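Local coordinates for probable LacI-family transcriptional regulator (Corynebacterium glutamicum ATCC 13032, PDB 3BIL), which probably acts as a LacI-family transcriptional regulator that binds DNA at cis-regulatory regions, although its own function has not been established, at residues 233-236 and 237-241; 176-179 and 180-184; 295-298 and 299-303. All coordinates share one frame; numbering follows the deposited sequence.

Interaction 1 of 3, residues 233-236 and 237-241; sequences GATK and LLDQG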
loop_
_atom_site.group_PDB
_atom_site.type_symbol
_atom_site.label_atom_id
_atom_site.label_comp_id
_atom_site.label_asym_id
_atom_site.label_seq_id
_atom_site.Cartn_x
_atom_site.Cartn_y
_atom_site.Cartn_z
ATOM N N GLY A 233 -8.012 -4.988 -19.773
ATOM C CA GLY A 233 -8.320 -3.727 -20.432
ATOM C C GLY A 233 -7.166 -3.109 -21.225
ATOM O O GLY A 233 -7.301 -2.799 -22.411
ATOM N N ALA A 234 -6.023 -2.924 -20.585
ATOM C CA ALA A 234 -4.947 -2.212 -21.237
ATOM C C ALA A 234 -4.404 -3.005 -22.393
ATOM O O ALA A 234 -3.992 -2.441 -23.400
ATOM C CB ALA A 234 -3.865 -1.907 -20.255
ATOM N N THR A 235 -4.379 -4.324 -22.258
ATOM C CA THR A 235 -3.875 -5.175 -23.345
ATOM C C THR A 235 -4.824 -5.064 -24.539
ATOM O O THR A 235 -4.393 -5.097 -25.677
ATOM C CB THR A 235 -3.726 -6.642 -22.860
ATOM O OG1 THR A 235 -2.924 -6.641 -21.674
ATOM C CG2 THR A 235 -3.121 -7.594 -23.942
ATOM N N LYS A 236 -6.113 -4.890 -24.289
ATOM C CA LYS A 236 -7.071 -4.744 -25.408
ATOM C C LYS A 236 -7.004 -3.414 -26.127
ATOM O O LYS A 236 -7.098 -3.380 -27.366
ATOM C CB LYS A 236 -8.479 -5.151 -25.005
ATOM C CG LYS A 236 -8.546 -6.638 -25.092
ATOM C CD LYS A 236 -9.354 -7.270 -23.988
ATOM C CE LYS A 236 -9.091 -8.780 -24.051
ATOM N NZ LYS A 236 -10.327 -9.568 -23.873
ATOM N N LEU A 237 -6.776 -2.332 -25.360
ATOM C CA LEU A 237 -6.503 -0.986 -25.928
ATOM C C LEU A 237 -5.272 -0.936 -26.872
ATOM O O LEU A 237 -5.315 -0.326 -27.968
ATOM C CB LEU A 237 -6.399 0.034 -24.806
ATOM C CG LEU A 237 -7.765 0.221 -24.149
ATOM C CD1 LEU A 237 -7.704 0.797 -22.726
ATOM C CD2 LEU A 237 -8.700 1.010 -25.113
ATOM N N LEU A 238 -4.205 -1.606 -26.454
ATOM C CA LEU A 238 -3.000 -1.756 -27.256
ATOM C C LEU A 238 -3.272 -2.573 -28.506
ATOM O O LEU A 238 -2.727 -2.276 -29.562
ATOM C CB LEU A 238 -1.848 -2.389 -26.435
ATOM C CG LEU A 238 -1.232 -1.620 -25.271
ATOM C CD1 LEU A 238 -0.425 -2.594 -24.417
ATOM C CD2 LEU A 238 -0.327 -0.469 -25.717
ATOM N N ASP A 239 -4.120 -3.594 -28.396
ATOM C CA ASP A 239 -4.595 -4.311 -29.621
ATOM C C ASP A 239 -5.318 -3.339 -30.579
ATOM O O ASP A 239 -5.030 -3.294 -31.770
ATOM C CB ASP A 239 -5.472 -5.529 -29.270
ATOM C CG ASP A 239 -4.699 -6.608 -28.500
ATOM O OD1 ASP A 239 -3.463 -6.647 -28.707
ATOM O OD2 ASP A 239 -5.298 -7.407 -27.690
ATOM N N GLN A 240 -6.223 -2.534 -30.027
ATOM C CA GLN A 240 -7.025 -1.583 -30.812
ATOM C C GLN A 240 -6.255 -0.365 -31.287
ATOM O O GLN A 240 -6.841 0.575 -31.816
ATOM C CB GLN A 240 -8.249 -1.146 -29.998
ATOM C CG GLN A 240 -9.244 -2.242 -29.814
ATOM C CD GLN A 240 -10.254 -1.929 -28.712
ATOM O OE1 GLN A 240 -11.188 -1.169 -28.914
ATOM N NE2 GLN A 240 -10.065 -2.517 -27.553
ATOM N N GLY A 241 -4.949 -0.350 -31.054
ATOM C CA GLY A 241 -4.074 0.694 -31.596
ATOM C C GLY A 241 -3.652 1.811 -30.637
ATOM O O GLY A 241 -2.960 2.735 -31.061
#
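Q240 folds back over the last turn of helix 227-239 and meets K236 four residues earlier. Its chain can be followed from base to tip, and every step lies near one atom, K236 O. CB is 3.6 Å from K236 O. CG comes closer to the same oxygen, with its first torsion placing it beside the backbone N (chi1 -69°). CD passes it as well. The chain then runs extended, and the amide is turned so that NE2 reaches K236 O at 3.1 Å. This is a weak, bent hydrogen bond. NE2 also lies 4.0 Å from K236 CB. The backbone bond from Q240 N to K236 O is shorter, at 2.9 Å, so two N-H groups of one residue serve a single carbonyl.

The helical bonds before it are regular. L237 N donates to G233 O, L238 N to A234 O, and D239 N to T235 O. On the exposed side, D239 OD2 lies 3.2 Å from T235 O, and both atoms are acceptors. The hydroxyl of T235 bonds to F231 O, one turn earlier. K236 NZ is 6.7 Å from D239 OD2, so the two charges are not in contact.

The other face is apolar. L237 lies against L219, F221 and L245 of the sheet. L238 packs on L245, L265 and V271. G241, at positive phi (101°), is the C-prime residue of a Schellman motif, with A242 N bonded to L237 O.

The chemistry is that of an amphipathic helix end closed by a Schellman motif. Leucines hold it to the sheet, while the Q240 main chain and, weakly, its amide occupy the K236 carbonyl as the helical pattern stops.

Interaction 2 of 3, residues 176-179 and 180-184; sequences VELL and AHNNA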
loop_
_atom_site.group_PDB
_atom_site.type_symbol
_atom_site.label_atom_id
_atom_site.label_comp_id
_atom_site.label_asym_id
_atom_site.label_seq_id
_atom_site.Cartn_x
_atom_site.Cartn_y
_atom_site.Cartn_z
ATOM N N VAL A 176 -4.717 15.550 -20.952
ATOM C CA VAL A 176 -5.179 15.463 -22.370
ATOM C C VAL A 176 -4.471 16.478 -23.267
ATOM O O VAL A 176 -3.926 16.100 -24.323
ATOM C CB VAL A 176 -6.712 15.552 -22.516
ATOM C CG1 VAL A 176 -7.117 15.723 -23.968
ATOM C CG2 VAL A 176 -7.391 14.282 -21.929
ATOM N N GLU A 177 -4.430 17.745 -22.817
ATOM C CA GLU A 177 -3.695 18.823 -23.497
ATOM C C GLU A 177 -2.296 18.395 -23.868
ATOM O O GLU A 177 -1.912 18.486 -25.026
ATOM C CB GLU A 177 -3.677 20.124 -22.675
ATOM C CG GLU A 177 -4.633 21.219 -23.185
ATOM C CD GLU A 177 -4.417 21.554 -24.686
ATOM O OE1 GLU A 177 -3.308 22.040 -25.048
ATOM O OE2 GLU A 177 -5.355 21.328 -25.506
ATOM N N LEU A 178 -1.567 17.877 -22.882
ATOM C CA LEU A 178 -0.218 17.369 -23.061
ATOM C C LEU A 178 -0.124 16.221 -24.036
ATOM O O LEU A 178 0.822 16.175 -24.837
ATOM C CB LEU A 178 0.355 16.963 -21.695
ATOM C CG LEU A 178 1.845 16.627 -21.561
ATOM C CD1 LEU A 178 2.713 17.793 -21.983
ATOM C CD2 LEU A 178 2.177 16.243 -20.140
ATOM N N LEU A 179 -1.077 15.278 -23.987
ATOM C CA LEU A 179 -1.080 14.193 -24.993
ATOM C C LEU A 179 -1.266 14.784 -26.381
ATOM O O LEU A 179 -0.567 14.386 -27.342
ATOM C CB LEU A 179 -2.101 13.056 -24.694
ATOM C CG LEU A 179 -1.772 12.326 -23.373
ATOM C CD1 LEU A 179 -2.918 11.562 -22.729
ATOM C CD2 LEU A 179 -0.474 11.524 -23.449
ATOM N N ALA A 180 -2.171 15.753 -26.476
ATOM C CA ALA A 180 -2.473 16.354 -27.773
ATOM C C ALA A 180 -1.267 17.088 -28.379
ATOM O O ALA A 180 -0.949 16.847 -29.555
ATOM C CB ALA A 180 -3.652 17.262 -27.668
ATOM N N HIS A 181 -0.584 17.949 -27.591
ATOM C CA HIS A 181 0.604 18.626 -28.091
ATOM C C HIS A 181 1.694 17.694 -28.500
ATOM O O HIS A 181 2.453 18.017 -29.394
ATOM C CB HIS A 181 1.157 19.619 -27.086
ATOM C CG HIS A 181 0.218 20.756 -26.822
ATOM N ND1 HIS A 181 0.183 21.434 -25.621
ATOM C CD2 HIS A 181 -0.766 21.290 -27.590
ATOM C CE1 HIS A 181 -0.760 22.359 -25.677
ATOM N NE2 HIS A 181 -1.355 22.285 -26.856
ATOM N N ASN A 182 1.782 16.534 -27.861
ATOM C CA ASN A 182 2.812 15.563 -28.201
ATOM C C ASN A 182 2.464 14.592 -29.325
ATOM O O ASN A 182 3.265 13.665 -29.632
ATOM C CB ASN A 182 3.207 14.800 -26.953
ATOM C CG ASN A 182 4.178 15.598 -26.074
ATOM O OD1 ASN A 182 5.368 15.686 -26.388
ATOM N ND2 ASN A 182 3.671 16.165 -24.954
ATOM N N ASN A 183 1.292 14.815 -29.956
ATOM C CA ASN A 183 0.706 13.855 -30.908
ATOM C C ASN A 183 0.774 12.395 -30.390
ATOM O O ASN A 183 1.111 11.486 -31.125
ATOM C CB ASN A 183 1.345 13.961 -32.308
ATOM C CG ASN A 183 0.536 13.193 -33.387
ATOM O OD1 ASN A 183 -0.704 13.138 -33.323
ATOM N ND2 ASN A 183 1.237 12.592 -34.361
ATOM N N ALA A 184 0.459 12.179 -29.117
ATOM C CA ALA A 184 0.694 10.884 -28.537
ATOM C C ALA A 184 -0.650 10.176 -28.599
ATOM O O ALA A 184 -1.189 9.731 -27.588
ATOM C CB ALA A 184 1.199 11.033 -27.106
#
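A Schellman motif ends helix 169-181, and N183 is its C-prime residue at positive phi. A184 N turns back to L179 O at 3.0 Å, in a nearly straight bond (174°). N183 N bonds to A180 O inside this turn. The reversal also brings A184 CB to L179 CD2 at 4.1 Å, an apolar contact across the helix end.

N182 supplies a second closure. Its side chain runs alongside that of L178, and both point the same way. Its CG sits beside the backbone N (chi1 -80°), which carries the amide back over the last turn. ND2 then donates to L178 O at 2.9 Å, with the oxygen close to the amide plane. N182 N donates to the same oxygen at 3.2 Å. The two donors arrive from opposite faces of the L178 carbonyl plane, so this oxygen is gripped twice. ND2 also lies 3.5 Å from L178 CD1.

On another side of the helix, E177 O lies over one face of the H181 ring, 3.5 Å above its plane and offset toward the rim. H181 N donates to this same carbonyl in a regular helical bond. The E177 carboxylate bonds through OE2 to S213 OG; the placement of its OE1 against the ring is doubtful.

L179 and A184 face inward. L179 packs on F246 and I274 of the sheet, and A184 on S272. A184 O bonds to T244 OG1. The arrangement is typical of a Schellman C-cap with its hydrophobic contact, here passing the chain from helix 169-181 toward strand 187-190 in an alpha/beta domain of the periplasmic-binding-protein fold.

Interaction 3 of 3, residues 295-298 and 299-303; sequences NVEQ and LAQRA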
loop_
_atom_site.group_PDB
_atom_site.type_symbol
_atom_site.label_atom_id
_atom_site.label_comp_id
_atom_site.label_asym_id
_atom_site.label_seq_id
_atom_site.Cartn_x
_atom_site.Cartn_y
_atom_site.Cartn_z
ATOM N N ASN A 295 -3.735 14.918 -4.293
ATOM C CA ASN A 295 -3.421 15.630 -3.085
ATOM C C ASN A 295 -4.166 15.094 -1.860
ATOM O O ASN A 295 -4.906 15.830 -1.204
ATOM C CB ASN A 295 -3.672 17.129 -3.292
ATOM C CG ASN A 295 -2.644 17.968 -2.592
ATOM O OD1 ASN A 295 -2.698 18.154 -1.365
ATOM N ND2 ASN A 295 -1.651 18.434 -3.358
ATOM N N VAL A 296 -3.924 13.820 -1.551
ATOM C CA VAL A 296 -4.601 13.091 -0.473
ATOM C C VAL A 296 -4.505 13.806 0.843
ATOM O O VAL A 296 -5.451 13.756 1.627
ATOM C CB VAL A 296 -3.979 11.704 -0.190
ATOM C CG1 VAL A 296 -5.064 10.695 -0.005
ATOM C CG2 VAL A 296 -3.056 11.294 -1.286
ATOM N N GLU A 297 -3.349 14.427 1.092
ATOM C CA GLU A 297 -3.058 15.097 2.378
ATOM C C GLU A 297 -4.066 16.220 2.684
ATOM O O GLU A 297 -4.599 16.319 3.793
ATOM C CB GLU A 297 -1.593 15.596 2.422
ATOM C CG GLU A 297 -1.121 16.143 3.797
ATOM C CD GLU A 297 0.429 16.176 4.002
ATOM O OE1 GLU A 297 0.877 16.695 5.064
ATOM O OE2 GLU A 297 1.193 15.695 3.121
ATOM N N GLN A 298 -4.353 17.028 1.669
ATOM C CA GLN A 298 -5.254 18.149 1.786
ATOM C C GLN A 298 -6.709 17.701 1.939
ATOM O O GLN A 298 -7.472 18.343 2.635
ATOM C CB GLN A 298 -5.099 19.004 0.546
ATOM C CG GLN A 298 -5.470 20.456 0.685
ATOM C CD GLN A 298 -5.269 21.178 -0.629
ATOM O OE1 GLN A 298 -6.102 21.995 -1.045
ATOM N NE2 GLN A 298 -4.164 20.846 -1.322
ATOM N N LEU A 299 -7.086 16.605 1.276
ATOM C CA LEU A 299 -8.436 16.079 1.378
ATOM C C LEU A 299 -8.728 15.556 2.761
ATOM O O LEU A 299 -9.810 15.805 3.299
ATOM C CB LEU A 299 -8.648 14.959 0.382
ATOM C CG LEU A 299 -9.217 15.553 -0.887
ATOM C CD1 LEU A 299 -8.739 14.793 -2.142
ATOM C CD2 LEU A 299 -10.731 15.589 -0.738
ATOM N N ALA A 300 -7.761 14.816 3.309
ATOM C CA ALA A 300 -7.778 14.340 4.681
ATOM C C ALA A 300 -7.755 15.488 5.732
ATOM O O ALA A 300 -8.534 15.443 6.695
ATOM C CB ALA A 300 -6.626 13.372 4.908
ATOM N N GLN A 301 -6.875 16.486 5.549
ATOM C CA GLN A 301 -6.885 17.737 6.337
ATOM C C GLN A 301 -8.282 18.352 6.315
ATOM O O GLN A 301 -8.943 18.442 7.349
ATOM C CB GLN A 301 -5.876 18.751 5.785
ATOM C CG GLN A 301 -4.697 19.117 6.692
ATOM C CD GLN A 301 -3.390 18.399 6.329
ATOM O OE1 GLN A 301 -2.341 19.032 6.133
ATOM N NE2 GLN A 301 -3.447 17.067 6.255
ATOM N N ARG A 302 -8.750 18.732 5.128
ATOM C CA ARG A 302 -10.088 19.300 4.968
ATOM C C ARG A 302 -11.186 18.447 5.575
ATOM O O ARG A 302 -12.064 18.978 6.240
ATOM C CB ARG A 302 -10.402 19.609 3.501
ATOM C CG ARG A 302 -9.553 20.735 2.948
ATOM C CD ARG A 302 -10.249 22.092 3.029
ATOM N NE ARG A 302 -10.577 22.635 1.697
ATOM C CZ ARG A 302 -9.681 23.092 0.810
ATOM N NH1 ARG A 302 -8.373 23.052 1.074
ATOM N NH2 ARG A 302 -10.089 23.565 -0.361
ATOM N N ALA A 303 -11.138 17.133 5.355
ATOM C CA ALA A 303 -12.191 16.222 5.855
ATOM C C ALA A 303 -12.278 16.143 7.374
ATOM O O ALA A 303 -13.363 15.965 7.924
ATOM C CB ALA A 303 -12.031 14.819 5.283
#
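L299 meets N295 and V296 at the start of helix 296-308. Its N donates to N295 O at 3.4 Å, a weak bond. N295 is at the N-cap position. L299 CB lies 3.6 Å from V296 O. The rest of its side chain faces the sheet, on A164, S166 and I323.

A300 follows with a straighter bond, its N to V296 O at 3.0 Å. Its CB rests near the same oxygen and turns to I88 of helix 79-94. V296 packs on Y80 and M84 of that helix.

Q301 N donates to E297 O in a regular helical bond. Its side chain is bent at chi2 (101°), which folds the amide back beside the E297 chain. NE2 comes 3.5 Å from E297 CG. It is also close to E297 O, but at a poor angle for a hydrogen bond. The two side chains run alongside each other, pointing the same way, with carboxylate and amide planes 61° apart. Q301 also touches T91 of helix 79-94.

R302 closes the series. Its N donates to Q298 O at 2.8 Å, and its CG passes 3.2 Å from that oxygen. The R302 chain is bent twice beyond CG, while Q298 is extended. This brings R302 NH1 to Q298 OE1 at 3.3 Å, a weak bond that meets the guanidinium obliquely. At its other end, Q298 NE2 donates weakly to N295 OD1. Both Q298 and R302 touch I323.

The chemistry implies two weak side-chain bonds in a row, through the Q298 amide, along one side of the first turns. That amide accepts from R302 and donates to N295, but the main-chain bonds from A300 to R302 are the firmer link.

In the fold
All three contacts lie along or at the end of a single helix of the periplasmic-binding-protein region. Interactions 1 and 2 mark C-terminal ends, and both finish in a Schellman motif. Interaction 3 marks an N-terminal start. Each is partly buried, and in each a leucine packs on the sheet. Interactions 1 and 2 are nearest neighbours, their centres 19 Å apart, and both rest on strand 244-247. Interaction 3 is on the opposite side of the chain's centre from interaction 1, about 34 Å between centres. It rests on strands 163-167 and 322-328 and, unlike them, against helix 79-94. Side-chain amides close on carbonyls in 1 and 2, firmly only in 2. In 3 they link side chains.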